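Local atomic coordinates of type III restriction-modification enzyme EcoP15I Res subunit (Escherichia coli, PDB entry 4ZCF), a protein that serves as the ATP-dependent helicase and endonuclease subunit of a type III restriction enzyme that, with its Mod partner, cuts DNA near one of two inversely oriented CAGCAG sites. Residues H13-V18 and T88-T93; M84-T88 and Y265-A269; K109-P115 and P221-E227. All coordinates share one frame; numbering follows the deposited sequence.

In the fold
From the N terminus, helix 12-22 comes first, and contact 1 closes the first loop when the chain returns some 70 residues later as the P-loop and the start of helix 90-105. Contact 2 opens at Met84, before contact 1 has closed, so the two cross and share Thr88; it closes only at 265-269, the end of strand 263-267, the outermost strand at one side of the first parallel sheet. Contact 3 opens and closes within that long span, joining the neighbouring strands 109-113 and 222-226. Helix 90-105 leads straight into strand 109-113, and the Lys90 to Glu227 salt bridge ties contact 1 to contact 3 beside the AMP, which both touch.

Contact 1. Residues H13-V18 and T88-T93; sequences HQKAGV and TGKTYT. With AMP (adenosine monophosphate), chain H.
His13 and Gln14, at the start of helix 12-22, press against the P-loop (Walker A motif) where it runs into helix 90-105. A glutamine well upstream in the chain that comes close to the adenine recalls the Q motif of superfamily 2 helicases, and Gln14 probably plays that part here. The dense half of the contact is at these two residues. His13 NE2 donates to Thr88 O at 2.9 Å; the oxygen lies at the ring edge, close to the ring plane, but the bond is bent, with 133° at the hydrogen. Gln14 runs out extended beyond CG, its stem passing Thr93 OG1 (3.3 Å from CG), and crosses Tyr92 at about a right angle, amide and ring planes 31° apart. Gln14 CD comes 3.7 Å from Tyr92 CD2. The far end of that tyrosine is held elsewhere, its hydroxyl hydrogen-bonded to His135. Beyond Gly89 the nucleotide begins, with AMP N7 3.4 Å from Gly89 CA. Further along helix 12-22 the contact thins: Val18 CG2 stands 4.2 Å from Thr93 CG2, while Lys15 and Ala16 belong to the partly exposed side. Gly89 O takes two bonds from Thr93 on opposite faces of its plane, from N at 3.2 Å and from OG1 at 3.1 Å.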
loop_
_atom_site.group_PDB
_atom_site.type_symbol
_atom_site.label_atom_id
_atom_site.label_comp_id
_atom_site.label_asym_id
_atom_site.label_seq_id
_atom_site.Cartn_x
_atom_site.Cartn_y
_atom_site.Cartn_z
ATOM N N HIS C 13 27.113 33.648 -1.600
ATOM C CA HIS C 13 25.894 34.157 -0.963
ATOM C C HIS C 13 25.088 33.058 -0.279
ATOM O O HIS C 13 24.266 33.360 0.578
ATOM C CB HIS C 13 25.038 34.968 -1.951
ATOM C CG HIS C 13 24.288 34.142 -2.953
ATOM N ND1 HIS C 13 24.848 33.805 -4.179
ATOM C CD2 HIS C 13 23.041 33.621 -2.884
ATOM C CE1 HIS C 13 23.930 33.090 -4.805
ATOM N NE2 HIS C 13 22.827 32.949 -4.064
ATOM N N GLN C 14 25.330 31.783 -0.662
ATOM C CA GLN C 14 24.710 30.591 -0.075
ATOM C C GLN C 14 25.516 30.054 1.111
ATOM O O GLN C 14 24.943 29.894 2.191
ATOM C CB GLN C 14 24.449 29.507 -1.124
ATOM C CG GLN C 14 23.184 29.788 -1.934
ATOM C CD GLN C 14 22.972 28.911 -3.143
ATOM O OE1 GLN C 14 21.960 29.029 -3.828
ATOM N NE2 GLN C 14 23.907 28.025 -3.459
ATOM N N LYS C 15 26.843 29.810 0.920
ATOM C CA LYS C 15 27.780 29.315 1.940
ATOM C C LYS C 15 27.774 30.211 3.158
ATOM O O LYS C 15 27.929 29.711 4.265
ATOM C CB LYS C 15 29.186 29.239 1.370
ATOM N N ALA C 16 27.554 31.532 2.954
ATOM C CA ALA C 16 27.469 32.543 4.010
ATOM C C ALA C 16 26.284 32.278 4.952
ATOM O O ALA C 16 26.441 32.368 6.170
ATOM C CB ALA C 16 27.375 33.931 3.394
ATOM N N GLY C 17 25.144 31.890 4.386
ATOM C CA GLY C 17 23.952 31.530 5.153
ATOM C C GLY C 17 24.077 30.196 5.877
ATOM O O GLY C 17 23.512 30.017 6.958
ATOM N N VAL C 18 24.806 29.238 5.287
ATOM C CA VAL C 18 25.006 27.932 5.913
ATOM C C VAL C 18 25.796 28.155 7.192
ATOM O O VAL C 18 25.375 27.717 8.251
ATOM C CB VAL C 18 25.707 26.906 4.983
ATOM C CG1 VAL C 18 25.817 25.550 5.661
ATOM C CG2 VAL C 18 25.000 26.777 3.638
ATOM N N THR C 88 17.479 33.378 -4.922
ATOM C CA THR C 88 18.837 33.325 -4.350
ATOM C C THR C 88 19.231 31.946 -3.788
ATOM O O THR C 88 20.322 31.799 -3.224
ATOM C CB THR C 88 19.107 34.485 -3.362
ATOM O OG1 THR C 88 18.315 34.328 -2.186
ATOM C CG2 THR C 88 18.907 35.866 -3.986
ATOM N N GLY C 89 18.342 30.965 -3.952
ATOM C CA GLY C 89 18.543 29.589 -3.507
ATOM C C GLY C 89 18.408 29.337 -2.013
ATOM O O GLY C 89 19.294 28.701 -1.424
ATOM N N LYS C 90 17.298 29.816 -1.382
ATOM C CA LYS C 90 17.083 29.613 0.061
ATOM C C LYS C 90 16.816 28.137 0.426
ATOM O O LYS C 90 17.187 27.699 1.521
ATOM C CB LYS C 90 16.018 30.564 0.652
ATOM C CG LYS C 90 14.594 30.402 0.109
ATOM C CD LYS C 90 13.553 30.731 1.161
ATOM C CE LYS C 90 12.167 30.836 0.572
ATOM N NZ LYS C 90 11.863 32.224 0.110
ATOM N N THR C 91 16.199 27.382 -0.515
ATOM C CA THR C 91 15.880 25.963 -0.406
ATOM C C THR C 91 17.176 25.169 -0.336
ATOM O O THR C 91 17.364 24.424 0.620
ATOM C CB THR C 91 14.932 25.543 -1.547
ATOM O OG1 THR C 91 13.854 26.470 -1.620
ATOM C CG2 THR C 91 14.374 24.148 -1.365
ATOM N N TYR C 92 18.086 25.353 -1.316
ATOM C CA TYR C 92 19.400 24.704 -1.306
ATOM C C TYR C 92 20.147 24.971 0.026
ATOM O O TYR C 92 20.724 24.037 0.594
ATOM C CB TYR C 92 20.259 25.164 -2.493
ATOM C CG TYR C 92 21.678 24.633 -2.428
ATOM C CD1 TYR C 92 21.983 23.348 -2.861
ATOM C CD2 TYR C 92 22.711 25.406 -1.902
ATOM C CE1 TYR C 92 23.281 22.846 -2.775
ATOM C CE2 TYR C 92 24.008 24.914 -1.806
ATOM C CZ TYR C 92 24.290 23.631 -2.240
ATOM O OH TYR C 92 25.569 23.140 -2.116
ATOM N N THR C 93 20.131 26.248 0.507
ATOM C CA THR C 93 20.775 26.701 1.741
ATOM C C THR C 93 20.248 25.967 2.981
ATOM O O THR C 93 21.052 25.450 3.751
ATOM C CB THR C 93 20.733 28.236 1.847
ATOM O OG1 THR C 93 21.467 28.813 0.757
ATOM C CG2 THR C 93 21.285 28.746 3.168
HETATM P P AMP H . 10.657 27.344 -2.285
HETATM O O1P AMP H . 9.426 28.111 -1.979
HETATM O O2P AMP H . 11.740 28.203 -1.744
HETATM O O3P AMP H . 10.622 26.191 -1.350
HETATM O "O5'" AMP H . 10.797 26.908 -3.813
HETATM C "C5'" AMP H . 11.934 27.292 -4.567
HETATM C "C4'" AMP H . 12.321 26.243 -5.560
HETATM O "O4'" AMP H . 13.501 26.656 -6.303
HETATM C "C3'" AMP H . 12.701 24.981 -4.867
HETATM O "O3'" AMP H . 11.551 24.141 -4.771
HETATM C "C2'" AMP H . 13.789 24.389 -5.668
HETATM O "O2'" AMP H . 13.266 23.467 -6.634
HETATM C "C1'" AMP H . 14.418 25.528 -6.402
HETATM N N9 AMP H . 15.713 25.859 -5.960
HETATM C C8 AMP H . 15.961 26.370 -4.769
HETATM N N7 AMP H . 17.294 26.621 -4.649
HETATM C C5 AMP H . 17.890 26.257 -5.941
HETATM C C6 AMP H . 19.177 26.249 -6.549
HETATM N N6 AMP H . 20.320 26.694 -5.837
HETATM N N1 AMP H . 19.294 25.801 -7.825
HETATM C C2 AMP H . 18.252 25.365 -8.518
HETATM N N3 AMP H . 17.020 25.341 -8.015
HETATM C C4 AMP H . 16.768 25.767 -6.755
#

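Contact 2. Residues M84-T88 and Y265-A269; sequences METGT and YRLTA
Met84 ends its strand in a parallel bridge with Leu267, its CA 3.4 Å from Leu267 O in a CA-H...O contact. With CG beside its own backbone N (chi1 -55°) and a bend at the next bond, the Met84 side chain crosses Tyr265 at about a right angle in a Met-aromatic contact: SD lies at the ring edge, 5.2 Å from the centroid, and CE reaches Tyr265 CE2 at 3.6 Å. Glu85 follows, its N bonding only weakly to Leu267 O. Its CG rests on Ala269 CB at 3.5 Å, and the chain then bends so that OE2 accepts from Thr86 N (3.1 Å, nearly straight at 169°) and from Thr86 OG1, both on the same face of the carboxylate. With an alanine here, Thr86 N and OG1 would probably lose their shared acceptor, and a gap would be likely to open against Ala269. The P-loop then turns back through a type II turn from Glu85 to Thr88, reinforced by Thr88 OG1, which donates to Glu85 O at 2.6 Å beside a weak backbone bond from Thr88 N. Thr88 also meets Leu267 tip to tip, CB to CD2 at 3.7 Å. Backbone bonds of Ser83 with Tyr265 and Leu267 join strand 263-267, outermost in the sheet within this chain, to 79-84; helix 12-22 packs on Tyr265 and Leu267, and Leu529 of helix 528-532 touches Glu85 and Ala269.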
loop_
_atom_site.group_PDB
_atom_site.type_symbol
_atom_site.label_atom_id
_atom_site.label_comp_id
_atom_site.label_asym_id
_atom_site.label_seq_id
_atom_site.Cartn_x
_atom_site.Cartn_y
_atom_site.Cartn_z
ATOM N N MET C 84 16.683 35.748 2.856
ATOM C CA MET C 84 17.213 35.602 1.501
ATOM C C MET C 84 16.138 35.971 0.535
ATOM O O MET C 84 15.015 35.486 0.667
ATOM C CB MET C 84 17.662 34.160 1.233
ATOM C CG MET C 84 18.641 33.644 2.237
ATOM S SD MET C 84 19.850 32.623 1.432
ATOM C CE MET C 84 20.504 31.880 2.759
ATOM N N GLU C 85 16.462 36.817 -0.444
ATOM C CA GLU C 85 15.475 37.216 -1.452
ATOM C C GLU C 85 15.136 36.079 -2.446
ATOM O O GLU C 85 15.865 35.082 -2.542
ATOM C CB GLU C 85 15.904 38.507 -2.172
ATOM C CG GLU C 85 14.755 39.374 -2.674
ATOM C CD GLU C 85 13.468 39.439 -1.865
ATOM O OE1 GLU C 85 13.406 40.207 -0.875
ATOM O OE2 GLU C 85 12.496 38.758 -2.266
ATOM N N THR C 86 13.997 36.228 -3.147
ATOM C CA THR C 86 13.517 35.286 -4.160
ATOM C C THR C 86 14.548 35.149 -5.285
ATOM O O THR C 86 15.090 36.153 -5.758
ATOM C CB THR C 86 12.106 35.686 -4.648
ATOM O OG1 THR C 86 11.281 35.961 -3.506
ATOM C CG2 THR C 86 11.447 34.600 -5.500
ATOM N N GLY C 87 14.829 33.898 -5.648
ATOM C CA GLY C 87 15.771 33.518 -6.695
ATOM C C GLY C 87 17.219 33.465 -6.258
ATOM O O GLY C 87 18.103 33.502 -7.117
ATOM N N THR C 88 17.479 33.378 -4.922
ATOM C CA THR C 88 18.837 33.325 -4.350
ATOM C C THR C 88 19.231 31.946 -3.788
ATOM O O THR C 88 20.322 31.799 -3.224
ATOM C CB THR C 88 19.107 34.485 -3.362
ATOM O OG1 THR C 88 18.315 34.328 -2.186
ATOM C CG2 THR C 88 18.907 35.866 -3.986
ATOM N N TYR C 265 21.370 36.002 9.324
ATOM C CA TYR C 265 21.829 36.261 7.970
ATOM C C TYR C 265 20.796 37.080 7.189
ATOM O O TYR C 265 19.612 36.822 7.305
ATOM C CB TYR C 265 22.174 34.922 7.266
ATOM C CG TYR C 265 22.688 35.069 5.849
ATOM C CD1 TYR C 265 23.978 35.523 5.599
ATOM C CD2 TYR C 265 21.876 34.777 4.757
ATOM C CE1 TYR C 265 24.429 35.736 4.297
ATOM C CE2 TYR C 265 22.324 34.963 3.451
ATOM C CZ TYR C 265 23.608 35.429 3.226
ATOM O OH TYR C 265 24.066 35.597 1.944
ATOM N N ARG C 266 21.252 38.066 6.399
ATOM C CA ARG C 266 20.413 38.919 5.560
ATOM C C ARG C 266 21.025 39.225 4.178
ATOM O O ARG C 266 22.022 39.949 4.058
ATOM C CB ARG C 266 19.999 40.202 6.296
ATOM C CG ARG C 266 18.904 41.002 5.595
ATOM C CD ARG C 266 17.904 41.563 6.582
ATOM N NE ARG C 266 18.493 42.574 7.461
ATOM C CZ ARG C 266 18.399 43.887 7.268
ATOM N NH1 ARG C 266 17.735 44.367 6.221
ATOM N NH2 ARG C 266 18.964 44.729 8.123
ATOM N N LEU C 267 20.405 38.654 3.146
ATOM C CA LEU C 267 20.723 38.858 1.743
ATOM C C LEU C 267 19.445 39.421 1.184
ATOM O O LEU C 267 18.483 38.680 0.977
ATOM C CB LEU C 267 21.079 37.525 1.055
ATOM C CG LEU C 267 21.336 37.580 -0.455
ATOM C CD1 LEU C 267 22.654 38.295 -0.779
ATOM C CD2 LEU C 267 21.339 36.207 -1.033
ATOM N N THR C 268 19.466 40.715 0.935
ATOM C CA THR C 268 18.354 41.507 0.447
ATOM C C THR C 268 18.159 41.501 -1.031
ATOM O O THR C 268 18.980 41.023 -1.752
ATOM C CB THR C 268 18.559 42.958 0.801
ATOM O OG1 THR C 268 19.807 43.373 0.260
ATOM C CG2 THR C 268 18.576 43.118 2.282
ATOM N N ALA C 269 17.046 42.071 -1.455
ATOM C CA ALA C 269 16.745 42.312 -2.855
ATOM C C ALA C 269 17.681 43.241 -3.597
ATOM O O ALA C 269 17.937 43.021 -4.756
ATOM C CB ALA C 269 15.335 42.808 -3.007
#

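Contact 3. Residues K109-P115 and P221-E227; sequences KFIIIVP and PFIIIDE. With AMP (adenosine monophosphate), chain H.
Ile111 and Ile113 pair with Ile223 and Ile225 and exchange backbone bonds with Phe222, Ile224 and Asp226 on either side of them. Ile111 N donates to Phe222 O and receives Ile224 N on its own oxygen; Ile113 N reaches Ile224 O at 2.8 Å, and Asp226 N meets Ile113 O almost straight, at 175°. Side chains alternate across the sheet. On one face Phe110 lies alongside Phe222, CD2 to CB at 3.6 Å, with Ile112 and Ile224 beyond. On the other, Ile113 CD1 crosses over Ile223 CG2 at 3.4 Å, while Ile111 CD1 runs beside Pro221 CG at 3.9 Å. This pairing carries the Walker B (motif II) acids, Asp226 and Glu227, to the phosphate of AMP. A chi1 of -155° swings the Asp226 carboxylate away from its own N and toward the phosphate, with OD2 3.0 Å from AMP O3P; Tyr94 OH hydrogen-bonds OD2 and helps hold the carboxylate in this orientation. Glu227 OE1 is paired with Lys90 of the P-loop in a salt bridge. Strand 180-186 flanks 109-113 on its other edge; helix 90-105 packs on the face of Phe110, Ile112 and Ile224, and helix 117-128 touches Ile112, Val114 and Asp226.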
loop_
_atom_site.group_PDB
_atom_site.type_symbol
_atom_site.label_atom_id
_atom_site.label_comp_id
_atom_site.label_asym_id
_atom_site.label_seq_id
_atom_site.Cartn_x
_atom_site.Cartn_y
_atom_site.Cartn_z
ATOM N N LYS C 109 16.757 13.834 12.214
ATOM C CA LYS C 109 15.319 13.977 12.036
ATOM C C LYS C 109 14.900 15.441 12.054
ATOM O O LYS C 109 15.131 16.154 13.032
ATOM C CB LYS C 109 14.545 13.095 13.031
ATOM C CG LYS C 109 14.517 11.640 12.572
ATOM C CD LYS C 109 13.597 10.765 13.358
ATOM C CE LYS C 109 13.907 9.329 13.018
ATOM N NZ LYS C 109 13.036 8.383 13.782
ATOM N N PHE C 110 14.354 15.899 10.916
ATOM C CA PHE C 110 13.962 17.290 10.677
ATOM C C PHE C 110 12.557 17.367 10.076
ATOM O O PHE C 110 12.190 16.530 9.251
ATOM C CB PHE C 110 14.960 17.963 9.697
ATOM C CG PHE C 110 16.431 17.835 10.034
ATOM C CD1 PHE C 110 17.154 16.706 9.659
ATOM C CD2 PHE C 110 17.106 18.866 10.667
ATOM C CE1 PHE C 110 18.511 16.579 9.992
ATOM C CE2 PHE C 110 18.468 18.748 10.981
ATOM C CZ PHE C 110 19.161 17.607 10.640
ATOM N N ILE C 111 11.795 18.398 10.463
ATOM C CA ILE C 111 10.466 18.670 9.915
ATOM C C ILE C 111 10.571 19.952 9.049
ATOM O O ILE C 111 10.981 20.998 9.567
ATOM C CB ILE C 111 9.320 18.732 10.986
ATOM C CG1 ILE C 111 9.335 17.479 11.903
ATOM C CG2 ILE C 111 7.952 18.889 10.294
ATOM C CD1 ILE C 111 8.304 17.466 13.137
ATOM N N ILE C 112 10.264 19.845 7.732
ATOM C CA ILE C 112 10.249 20.985 6.809
ATOM C C ILE C 112 8.796 21.425 6.735
ATOM O O ILE C 112 7.968 20.691 6.168
ATOM C CB ILE C 112 10.789 20.686 5.372
ATOM C CG1 ILE C 112 12.269 20.292 5.381
ATOM C CG2 ILE C 112 10.549 21.888 4.431
ATOM C CD1 ILE C 112 12.724 19.665 4.066
ATOM N N ILE C 113 8.483 22.610 7.299
ATOM C CA ILE C 113 7.122 23.116 7.270
ATOM C C ILE C 113 6.924 24.141 6.135
ATOM O O ILE C 113 7.652 25.137 6.042
ATOM C CB ILE C 113 6.567 23.489 8.665
ATOM C CG1 ILE C 113 6.837 22.328 9.656
ATOM C CG2 ILE C 113 5.051 23.820 8.582
ATOM C CD1 ILE C 113 6.402 22.484 11.093
ATOM N N VAL C 114 5.996 23.817 5.213
ATOM C CA VAL C 114 5.720 24.619 4.019
ATOM C C VAL C 114 4.294 25.185 4.074
ATOM O O VAL C 114 3.465 24.603 4.761
ATOM C CB VAL C 114 6.093 23.908 2.668
ATOM C CG1 VAL C 114 7.594 23.614 2.585
ATOM C CG2 VAL C 114 5.265 22.646 2.424
ATOM N N PRO C 115 3.982 26.357 3.487
ATOM C CA PRO C 115 2.626 26.899 3.665
ATOM C C PRO C 115 1.606 26.557 2.571
ATOM O O PRO C 115 0.404 26.827 2.745
ATOM C CB PRO C 115 2.883 28.405 3.672
ATOM C CG PRO C 115 4.078 28.586 2.750
ATOM C CD PRO C 115 4.833 27.284 2.703
ATOM N N PRO C 221 12.476 17.264 17.405
ATOM C CA PRO C 221 12.863 17.716 16.057
ATOM C C PRO C 221 13.473 19.105 15.897
ATOM O O PRO C 221 13.308 19.977 16.753
ATOM C CB PRO C 221 11.554 17.593 15.273
ATOM C CG PRO C 221 10.487 17.813 16.291
ATOM C CD PRO C 221 11.032 17.476 17.649
ATOM N N PHE C 222 14.131 19.307 14.743
ATOM C CA PHE C 222 14.675 20.579 14.270
ATOM C C PHE C 222 13.732 20.997 13.133
ATOM O O PHE C 222 13.588 20.262 12.150
ATOM C CB PHE C 222 16.138 20.417 13.778
ATOM C CG PHE C 222 17.193 20.803 14.792
ATOM C CD1 PHE C 222 17.313 20.116 15.993
ATOM C CD2 PHE C 222 18.053 21.866 14.554
ATOM C CE1 PHE C 222 18.286 20.477 16.926
ATOM C CE2 PHE C 222 19.025 22.224 15.491
ATOM C CZ PHE C 222 19.128 21.535 16.674
ATOM N N ILE C 223 13.028 22.129 13.304
ATOM C CA ILE C 223 12.026 22.593 12.340
ATOM C C ILE C 223 12.465 23.760 11.492
ATOM O O ILE C 223 12.883 24.768 12.036
ATOM C CB ILE C 223 10.642 22.865 12.996
ATOM C CG1 ILE C 223 10.139 21.657 13.810
ATOM C CG2 ILE C 223 9.622 23.319 11.945
ATOM C CD1 ILE C 223 8.821 21.865 14.476
ATOM N N ILE C 224 12.273 23.635 10.158
ATOM C CA ILE C 224 12.531 24.633 9.128
ATOM C C ILE C 224 11.189 25.252 8.708
ATOM O O ILE C 224 10.248 24.519 8.403
ATOM C CB ILE C 224 13.238 23.986 7.893
ATOM C CG1 ILE C 224 14.518 23.173 8.258
ATOM C CG2 ILE C 224 13.448 24.976 6.725
ATOM C CD1 ILE C 224 15.742 23.943 8.756
ATOM N N ILE C 225 11.115 26.591 8.648
ATOM C CA ILE C 225 9.934 27.297 8.172
ATOM C C ILE C 225 10.245 28.063 6.889
ATOM O O ILE C 225 11.096 28.959 6.890
ATOM C CB ILE C 225 9.186 28.109 9.266
ATOM C CG1 ILE C 225 8.267 27.167 10.062
ATOM C CG2 ILE C 225 8.324 29.240 8.655
ATOM C CD1 ILE C 225 8.675 26.906 11.336
ATOM N N ASP C 226 9.561 27.661 5.789
ATOM C CA ASP C 226 9.640 28.226 4.446
ATOM C C ASP C 226 8.563 29.302 4.340
ATOM O O ASP C 226 7.386 29.013 4.576
ATOM C CB ASP C 226 9.403 27.115 3.406
ATOM C CG ASP C 226 10.015 27.365 2.044
ATOM O OD1 ASP C 226 9.630 28.348 1.396
ATOM O OD2 ASP C 226 10.820 26.527 1.596
ATOM N N GLU C 227 8.968 30.541 3.992
ATOM C CA GLU C 227 8.112 31.748 3.893
ATOM C C GLU C 227 7.451 31.995 5.271
ATOM O O GLU C 227 6.306 31.593 5.471
ATOM C CB GLU C 227 7.082 31.676 2.731
ATOM C CG GLU C 227 7.576 31.028 1.441
ATOM C CD GLU C 227 8.483 31.821 0.516
ATOM O OE1 GLU C 227 9.160 32.767 0.982
ATOM O OE2 GLU C 227 8.547 31.457 -0.681
HETATM P P AMP H . 10.657 27.344 -2.285
HETATM O O1P AMP H . 9.426 28.111 -1.979
HETATM O O2P AMP H . 11.740 28.203 -1.744
HETATM O O3P AMP H . 10.622 26.191 -1.350
HETATM O "O5'" AMP H . 10.797 26.908 -3.813
HETATM C "C5'" AMP H . 11.934 27.292 -4.567
HETATM C "C4'" AMP H . 12.321 26.243 -5.560
HETATM O "O4'" AMP H . 13.501 26.656 -6.303
HETATM C "C3'" AMP H . 12.701 24.981 -4.867
HETATM O "O3'" AMP H . 11.551 24.141 -4.771
HETATM C "C2'" AMP H . 13.789 24.389 -5.668
HETATM O "O2'" AMP H . 13.266 23.467 -6.634
HETATM C "C1'" AMP H . 14.418 25.528 -6.402
HETATM N N9 AMP H . 15.713 25.859 -5.960
HETATM C C8 AMP H . 15.961 26.370 -4.769
HETATM N N7 AMP H . 17.294 26.621 -4.649
HETATM C C5 AMP H . 17.890 26.257 -5.941
HETATM C C6 AMP H . 19.177 26.249 -6.549
HETATM N N6 AMP H . 20.320 26.694 -5.837
HETATM N N1 AMP H . 19.294 25.801 -7.825
HETATM C C2 AMP H . 18.252 25.365 -8.518
HETATM N N3 AMP H . 17.020 25.341 -8.015
HETATM C C4 AMP H . 16.768 25.767 -6.755
#